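Amino acid adenylation domain-containing protein (Bacillus stratosphericus LAMA 585, PDB 6ULY) probably selects an alpha-keto acid and activates it as an acyl adenylate for nonribosomal depsipeptide synthesis. Local coordinates at residues Y104-H115 and L132-W143. Sequence-based numbering, arbitrary orientation.
Sequences YREMNAAVKKLH and LIEEVQGLAFLW. With SO4 (sulfate ion), chain M; SO4 (sulfate ion), chain J.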
ATOM      1  N   TYR A 104     -13.723  19.932  -5.064  1.00 48.15           N
ATOM      2  CA  TYR A 104     -14.016  19.868  -3.638  1.00 54.24           C
ATOM      3  C   TYR A 104     -15.498  19.640  -3.364  1.00 61.32           C
ATOM      4  O   TYR A 104     -15.940  19.809  -2.221  1.00 62.64           O
ATOM      5  CB  TYR A 104     -13.554  21.155  -2.949  1.00 57.30           C
ATOM      6  CG  TYR A 104     -12.065  21.407  -3.040  1.00 56.58           C
ATOM      7  CD1 TYR A 104     -11.227  21.125  -1.969  1.00 55.82           C
ATOM      8  CD2 TYR A 104     -11.497  21.927  -4.198  1.00 52.05           C
ATOM      9  CE1 TYR A 104      -9.865  21.354  -2.046  1.00 53.92           C
ATOM     10  CE2 TYR A 104     -10.137  22.158  -4.285  1.00 54.63           C
ATOM     11  CZ  TYR A 104      -9.327  21.871  -3.206  1.00 55.17           C
ATOM     12  OH  TYR A 104      -7.972  22.099  -3.285  1.00 57.03           O
ATOM     13  N   ARG A 105     -16.276  19.265  -4.380  1.00 67.99           N
ATOM     14  CA  ARG A 105     -17.711  19.070  -4.218  1.00 71.96           C
ATOM     15  C   ARG A 105     -18.090  17.656  -3.796  1.00 73.24           C
ATOM     16  O   ARG A 105     -19.226  17.446  -3.359  1.00 80.07           O
ATOM     17  CB  ARG A 105     -18.442  19.408  -5.523  1.00 76.24           C
ATOM     18  CG  ARG A 105     -19.062  20.802  -5.566  1.00 88.54           C
ATOM     19  CD  ARG A 105     -18.079  21.862  -6.041  1.00 95.81           C
ATOM     20  NE  ARG A 105     -18.755  23.119  -6.354  1.00104.26           N
ATOM     21  CZ  ARG A 105     -18.157  24.184  -6.883  1.00101.87           C
ATOM     22  NH1 ARG A 105     -16.861  24.150  -7.163  1.00 94.78           N
ATOM     23  NH2 ARG A 105     -18.856  25.282  -7.134  1.00103.16           N
ATOM     24  N   GLU A 106     -17.185  16.686  -3.917  1.00 72.60           N
ATOM     25  CA  GLU A 106     -17.483  15.311  -3.542  1.00 78.27           C
ATOM     26  C   GLU A 106     -16.250  14.667  -2.925  1.00 73.07           C
ATOM     27  O   GLU A 106     -15.124  15.146  -3.083  1.00 70.24           O
ATOM     28  CB  GLU A 106     -17.954  14.484  -4.744  1.00 80.01           C
ATOM     29  CG  GLU A 106     -18.039  15.275  -6.031  1.00 90.64           C
ATOM     30  CD  GLU A 106     -17.575  14.476  -7.226  1.00102.66           C
ATOM     31  OE1 GLU A 106     -18.425  14.083  -8.053  1.00114.44           O
ATOM     32  OE2 GLU A 106     -16.354  14.230  -7.330  1.00 90.04           O
ATOM     33  N   MET A 107     -16.480  13.555  -2.227  1.00 79.56           N
ATOM     34  CA  MET A 107     -15.435  12.880  -1.457  1.00 79.32           C
ATOM     35  C   MET A 107     -14.670  11.908  -2.359  1.00 72.05           C
ATOM     36  O   MET A 107     -14.738  10.686  -2.223  1.00 80.96           O
ATOM     37  CB  MET A 107     -16.050  12.161  -0.263  1.00 82.70           C
ATOM     38  CG  MET A 107     -15.047  11.678   0.766  1.00 73.84           C
ATOM     39  SD  MET A 107     -14.411  13.017   1.791  1.00 79.74           S
ATOM     40  CE  MET A 107     -13.258  12.132   2.842  1.00 71.32           C
ATOM     41  N   ASN A 108     -13.911  12.486  -3.287  1.00 68.26           N
ATOM     42  CA  ASN A 108     -13.129  11.702  -4.228  1.00 66.81           C
ATOM     43  C   ASN A 108     -11.776  11.328  -3.621  1.00 64.17           C
ATOM     44  O   ASN A 108     -11.454  11.674  -2.481  1.00 59.28           O
ATOM     45  CB  ASN A 108     -12.937  12.472  -5.532  1.00 67.18           C
ATOM     46  CG  ASN A 108     -12.094  13.713  -5.348  1.00 64.78           C
ATOM     47  OD1 ASN A 108     -10.866  13.642  -5.318  1.00 63.32           O
ATOM     48  ND2 ASN A 108     -12.750  14.860  -5.221  1.00 66.56           N
ATOM     49  N   ALA A 109     -10.960  10.626  -4.411  1.00 61.16           N
ATOM     50  CA  ALA A 109      -9.684  10.122  -3.913  1.00 60.90           C
ATOM     51  C   ALA A 109      -8.785  11.257  -3.439  1.00 56.01           C
ATOM     52  O   ALA A 109      -8.243  11.213  -2.328  1.00 49.58           O
ATOM     53  CB  ALA A 109      -8.985   9.309  -5.003  1.00 68.61           C
ATOM     54  N   ALA A 110      -8.595  12.274  -4.283  1.00 55.28           N
ATOM     55  CA  ALA A 110      -7.753  13.401  -3.900  1.00 51.81           C
ATOM     56  C   ALA A 110      -8.221  14.012  -2.586  1.00 42.86           C
ATOM     57  O   ALA A 110      -7.405  14.336  -1.718  1.00 46.99           O
ATOM     58  CB  ALA A 110      -7.750  14.453  -5.010  1.00 49.93           C
ATOM     59  N   VAL A 111      -9.534  14.161  -2.416  1.00 46.48           N
ATOM     60  CA  VAL A 111     -10.061  14.768  -1.199  1.00 48.49           C
ATOM     61  C   VAL A 111      -9.796  13.874   0.006  1.00 50.05           C
ATOM     62  O   VAL A 111      -9.535  14.366   1.111  1.00 45.55           O
ATOM     63  CB  VAL A 111     -11.561  15.066  -1.370  1.00 52.82           C
ATOM     64  CG1 VAL A 111     -12.201  15.378  -0.029  1.00 53.52           C
ATOM     65  CG2 VAL A 111     -11.756  16.218  -2.340  1.00 56.41           C
ATOM     66  N   LYS A 112      -9.868  12.553  -0.179  1.00 51.22           N
ATOM     67  CA  LYS A 112      -9.556  11.635   0.913  1.00 47.54           C
ATOM     68  C   LYS A 112      -8.099  11.775   1.339  1.00 42.00           C
ATOM     69  O   LYS A 112      -7.789  11.825   2.535  1.00 42.02           O
ATOM     70  CB  LYS A 112      -9.851  10.191   0.496  1.00 57.99           C
ATOM     71  CG  LYS A 112     -11.322   9.882   0.261  1.00 76.47           C
ATOM     72  CD  LYS A 112     -11.542   8.403  -0.039  1.00106.92           C
ATOM     73  CE  LYS A 112     -13.017   8.091  -0.264  1.00126.35           C
ATOM     74  NZ  LYS A 112     -13.250   6.654  -0.579  1.00114.57           N
ATOM     75  N   LYS A 113      -7.187  11.827   0.367  1.00 39.98           N
ATOM     76  CA  LYS A 113      -5.771  11.961   0.690  1.00 39.86           C
ATOM     77  C   LYS A 113      -5.489  13.265   1.430  1.00 46.24           C
ATOM     78  O   LYS A 113      -4.702  13.285   2.383  1.00 40.13           O
ATOM     79  CB  LYS A 113      -4.938  11.873  -0.589  1.00 47.23           C
ATOM     80  CG  LYS A 113      -5.157  10.580  -1.371  1.00 56.53           C
ATOM     81  CD  LYS A 113      -4.229  10.469  -2.572  1.00 62.00           C
ATOM     82  CE  LYS A 113      -4.376   9.117  -3.251  1.00 63.06           C
ATOM     83  NZ  LYS A 113      -3.280   8.851  -4.225  1.00 87.17           N
ATOM     84  N   LEU A 114      -6.116  14.366   1.006  1.00 40.33           N
ATOM     85  CA  LEU A 114      -5.935  15.628   1.719  1.00 42.47           C
ATOM     86  C   LEU A 114      -6.376  15.496   3.170  1.00 39.43           C
ATOM     87  O   LEU A 114      -5.698  15.985   4.082  1.00 39.70           O
ATOM     88  CB  LEU A 114      -6.708  16.753   1.024  1.00 44.27           C
ATOM     89  CG  LEU A 114      -6.248  17.110  -0.389  1.00 42.97           C
ATOM     90  CD1 LEU A 114      -7.187  18.127  -1.022  1.00 52.17           C
ATOM     91  CD2 LEU A 114      -4.817  17.632  -0.378  1.00 45.00           C
ATOM     92  N   HIS A 115      -7.511  14.832   3.404  1.00 38.20           N
ATOM     93  CA  HIS A 115      -7.995  14.658   4.769  1.00 45.40           C
ATOM     94  C   HIS A 115      -6.994  13.879   5.612  1.00 46.58           C
ATOM     95  O   HIS A 115      -6.781  14.196   6.789  1.00 43.03           O
ATOM     96  CB  HIS A 115      -9.343  13.941   4.767  1.00 42.38           C
ATOM     97  CG  HIS A 115      -9.875  13.660   6.138  1.00 52.36           C
ATOM     98  ND1 HIS A 115      -9.530  12.534   6.856  1.00 57.40           N
ATOM     99  CD2 HIS A 115     -10.721  14.365   6.927  1.00 53.54           C
ATOM    100  CE1 HIS A 115     -10.143  12.555   8.026  1.00 62.61           C
ATOM    101  NE2 HIS A 115     -10.872  13.656   8.094  1.00 61.68           N
ATOM    102  N   LEU A 132      -9.906  29.767  -4.797  1.00 55.37           N
ATOM    103  CA  LEU A 132     -10.163  28.443  -4.245  1.00 51.06           C
ATOM    104  C   LEU A 132     -10.785  28.447  -2.858  1.00 52.03           C
ATOM    105  O   LEU A 132     -11.295  27.404  -2.434  1.00 54.71           O
ATOM    106  CB  LEU A 132      -8.865  27.626  -4.161  1.00 53.90           C
ATOM    107  CG  LEU A 132      -8.312  26.984  -5.431  1.00 57.95           C
ATOM    108  CD1 LEU A 132      -7.011  26.266  -5.103  1.00 54.80           C
ATOM    109  CD2 LEU A 132      -9.313  26.018  -6.044  1.00 59.89           C
ATOM    110  N   ILE A 133     -10.749  29.566  -2.135  1.00 52.62           N
ATOM    111  CA  ILE A 133     -11.122  29.527  -0.723  1.00 52.64           C
ATOM    112  C   ILE A 133     -12.561  29.063  -0.551  1.00 51.28           C
ATOM    113  O   ILE A 133     -12.885  28.372   0.422  1.00 58.52           O
ATOM    114  CB  ILE A 133     -10.888  30.901  -0.063  1.00 51.44           C
ATOM    115  CG1 ILE A 133     -11.130  30.803   1.445  1.00 56.00           C
ATOM    116  CG2 ILE A 133     -11.789  31.955  -0.688  1.00 57.31           C
ATOM    117  CD1 ILE A 133     -10.682  32.018   2.223  1.00 63.93           C
ATOM    118  N   GLU A 134     -13.445  29.420  -1.483  1.00 55.71           N
ATOM    119  CA  GLU A 134     -14.823  28.945  -1.405  1.00 51.94           C
ATOM    120  C   GLU A 134     -14.878  27.426  -1.515  1.00 53.14           C
ATOM    121  O   GLU A 134     -15.511  26.752  -0.693  1.00 52.55           O
ATOM    122  CB  GLU A 134     -15.664  29.599  -2.501  1.00 62.21           C
ATOM    123  N   GLU A 135     -14.212  26.868  -2.528  1.00 56.58           N
ATOM    124  CA  GLU A 135     -14.151  25.417  -2.675  1.00 53.66           C
ATOM    125  C   GLU A 135     -13.517  24.767  -1.452  1.00 55.53           C
ATOM    126  O   GLU A 135     -14.080  23.836  -0.864  1.00 60.48           O
ATOM    127  CB  GLU A 135     -13.367  25.056  -3.938  1.00 57.53           C
ATOM    128  CG  GLU A 135     -13.998  25.559  -5.231  1.00 61.70           C
ATOM    129  CD  GLU A 135     -13.045  25.496  -6.414  1.00 80.85           C
ATOM    130  OE1 GLU A 135     -12.597  26.571  -6.873  1.00 75.31           O
ATOM    131  OE2 GLU A 135     -12.738  24.376  -6.877  1.00 76.00           O
ATOM    132  N   VAL A 136     -12.335  25.244  -1.055  1.00 53.61           N
ATOM    133  CA  VAL A 136     -11.620  24.624   0.058  1.00 51.15           C
ATOM    134  C   VAL A 136     -12.453  24.663   1.330  1.00 54.04           C
ATOM    135  O   VAL A 136     -12.376  23.748   2.159  1.00 51.63           O
ATOM    136  CB  VAL A 136     -10.254  25.309   0.260  1.00 51.19           C
ATOM    137  CG1 VAL A 136      -9.610  24.834   1.547  1.00 51.48           C
ATOM    138  CG2 VAL A 136      -9.342  25.040  -0.928  1.00 49.34           C
ATOM    139  N   GLN A 137     -13.250  25.718   1.519  1.00 56.74           N
ATOM    140  CA  GLN A 137     -14.100  25.792   2.701  1.00 56.16           C
ATOM    141  C   GLN A 137     -15.168  24.707   2.705  1.00 54.39           C
ATOM    142  O   GLN A 137     -15.662  24.345   3.776  1.00 54.63           O
ATOM    143  CB  GLN A 137     -14.754  27.173   2.799  1.00 57.83           C
ATOM    144  CG  GLN A 137     -13.828  28.255   3.347  1.00 54.53           C
ATOM    145  CD  GLN A 137     -14.433  29.649   3.287  1.00 63.55           C
ATOM    146  OE1 GLN A 137     -15.313  29.925   2.469  1.00 62.50           O
ATOM    147  NE2 GLN A 137     -13.959  30.538   4.155  1.00 60.80           N
ATOM    148  N   GLY A 138     -15.527  24.177   1.533  1.00 53.43           N
ATOM    149  CA  GLY A 138     -16.504  23.107   1.472  1.00 55.66           C
ATOM    150  C   GLY A 138     -16.059  21.835   2.160  1.00 58.61           C
ATOM    151  O   GLY A 138     -16.900  20.999   2.502  1.00 59.12           O
ATOM    152  N   LEU A 139     -14.751  21.670   2.376  1.00 56.33           N
ATOM    153  CA  LEU A 139     -14.254  20.488   3.068  1.00 56.79           C
ATOM    154  C   LEU A 139     -14.803  20.375   4.483  1.00 58.13           C
ATOM    155  O   LEU A 139     -14.796  19.277   5.053  1.00 59.93           O
ATOM    156  CB  LEU A 139     -12.724  20.511   3.101  1.00 51.52           C
ATOM    157  CG  LEU A 139     -12.044  20.486   1.731  1.00 51.78           C
ATOM    158  CD1 LEU A 139     -10.547  20.731   1.862  1.00 55.59           C
ATOM    159  CD2 LEU A 139     -12.315  19.164   1.025  1.00 52.97           C
ATOM    160  N   ALA A 140     -15.274  21.482   5.063  1.00 55.80           N
ATOM    161  CA  ALA A 140     -15.846  21.425   6.405  1.00 58.94           C
ATOM    162  C   ALA A 140     -17.081  20.537   6.436  1.00 62.80           C
ATOM    163  O   ALA A 140     -17.339  19.852   7.433  1.00 61.97           O
ATOM    164  CB  ALA A 140     -16.190  22.834   6.889  1.00 61.71           C
ATOM    165  N   PHE A 141     -17.864  20.546   5.356  1.00 63.94           N
ATOM    166  CA  PHE A 141     -19.023  19.667   5.268  1.00 68.61           C
ATOM    167  C   PHE A 141     -18.628  18.275   4.789  1.00 60.83           C
ATOM    168  O   PHE A 141     -19.164  17.275   5.277  1.00 60.07           O
ATOM    169  CB  PHE A 141     -20.073  20.272   4.333  1.00 76.21           C
ATOM    170  CG  PHE A 141     -20.717  21.525   4.863  1.00 84.32           C
ATOM    171  CD1 PHE A 141     -21.962  21.476   5.474  1.00 88.18           C
ATOM    172  CD2 PHE A 141     -20.081  22.753   4.750  1.00 76.17           C
ATOM    173  CE1 PHE A 141     -22.561  22.625   5.958  1.00 92.53           C
ATOM    174  CE2 PHE A 141     -20.674  23.906   5.234  1.00 88.43           C
ATOM    175  CZ  PHE A 141     -21.914  23.842   5.839  1.00 90.72           C
ATOM    176  N   LEU A 142     -17.693  18.190   3.836  1.00 60.25           N
ATOM    177  CA  LEU A 142     -17.271  16.887   3.332  1.00 62.03           C
ATOM    178  C   LEU A 142     -16.638  16.043   4.432  1.00 61.84           C
ATOM    179  O   LEU A 142     -16.855  14.828   4.498  1.00 60.92           O
ATOM    180  CB  LEU A 142     -16.286  17.060   2.175  1.00 59.18           C
ATOM    181  CG  LEU A 142     -16.848  17.144   0.755  1.00 70.93           C
ATOM    182  CD1 LEU A 142     -15.711  17.230  -0.256  1.00 70.97           C
ATOM    183  CD2 LEU A 142     -17.737  15.950   0.449  1.00 79.09           C
ATOM    184  N   TRP A 143     -15.845  16.667   5.296  1.00 57.59           N
ATOM    185  CA  TRP A 143     -15.137  15.968   6.359  1.00 56.97           C
ATOM    186  C   TRP A 143     -15.904  15.959   7.673  1.00 54.64           C
ATOM    187  O   TRP A 143     -15.409  15.396   8.656  1.00 55.45           O
ATOM    188  CB  TRP A 143     -13.758  16.605   6.567  1.00 57.22           C
ATOM    189  CG  TRP A 143     -12.873  16.528   5.357  1.00 51.75           C
ATOM    190  CD1 TRP A 143     -13.094  15.795   4.228  1.00 49.08           C
ATOM    191  CD2 TRP A 143     -11.625  17.209   5.154  1.00 50.97           C
ATOM    192  NE1 TRP A 143     -12.065  15.975   3.337  1.00 51.28           N
ATOM    193  CE2 TRP A 143     -11.152  16.841   3.880  1.00 49.89           C
ATOM    194  CE3 TRP A 143     -10.867  18.095   5.926  1.00 46.80           C
ATOM    195  CZ2 TRP A 143      -9.950  17.321   3.361  1.00 42.84           C
ATOM    196  CZ3 TRP A 143      -9.676  18.576   5.406  1.00 49.57           C
ATOM    197  CH2 TRP A 143      -9.229  18.185   4.137  1.00 45.58           C
TER
HETATM  198  S   SO4 M 711      -8.020   9.211   7.448  1.00 70.36           S
HETATM  199  O1  SO4 M 711      -6.638   8.927   7.704  1.00 57.27           O
HETATM  200  O2  SO4 M 711      -8.739   7.982   7.285  1.00 78.88           O
HETATM  201  O3  SO4 M 711      -8.572   9.940   8.552  1.00 76.01           O
HETATM  202  O4  SO4 M 711      -8.134   9.993   6.251  1.00 63.50           O
HETATM  203  S   SO4 J 708     -11.557  13.948  11.981  1.00101.39           S
HETATM  204  O1  SO4 J 708     -12.364  13.979  13.176  1.00 91.04           O
HETATM  205  O2  SO4 J 708     -11.300  12.570  11.633  1.00 89.45           O
HETATM  206  O3  SO4 J 708     -12.264  14.582  10.895  1.00 89.74           O
HETATM  207  O4  SO4 J 708     -10.314  14.657  12.227  1.00 73.20           O
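His115, whose ring presents its edge to the face of Trp143, is gripped at both nitrogens by sulfate ions probably taken up from the crystallisation liquor: ND1 donates to O4 of the chain M sulfate at 3.0 Å, NE2 to O3 of the chain J sulfate. Both bonds run near the ring plane and would hold its rotation in the crystal. The planes of His115 and Trp143 stand 81° apart in a T-shaped stack, with His115 CD2 3.4 Å from Trp143 CG. With CG anti to the backbone N (chi1 177°), His115 also lays CB over the five-membered ring of Trp143 in a CH-pi contact. Leu139 CB covers the opposite face of the indole. At the edge, Val111 CG1 closes to 3.4 Å on Trp143 NE1, a buried N-H without an acceptor, and Met107 SD lies in plane, a Met-aromatic contact.

At the other end, the ring of Tyr104 packs on the end of helix 130-137 and on Leu139 of the next helix. Val136 CG2 makes an off-centre CH-pi contact with it, Leu139 CD2 meets its edge, 3.7 Å from Tyr104 CD1, and Glu135 CB lies near Tyr104 CD2. Its hydroxyl reaches past both segments to hydrogen bonds with Gln74 and Ala101. Between these two aromatic sites Leu142 pushes CD1 against the backbone, 3.3 Å from Tyr104 O. Asn108 N-caps the following helix, its OD1 accepting from Val111 N at 3.2 Å.

Leu114 and Val136 also touch strands 70-74 and 125-128, respectively. The loop before helix 109-120 and that helix's first turns thus pack, mainly through apolar and aromatic side chains, on helices 130-137 and 139-142 and on Trp143 just after them, beside the parallel strands of an alpha/beta subdomain, as in the large N-terminal part of ANL-family adenylation domains.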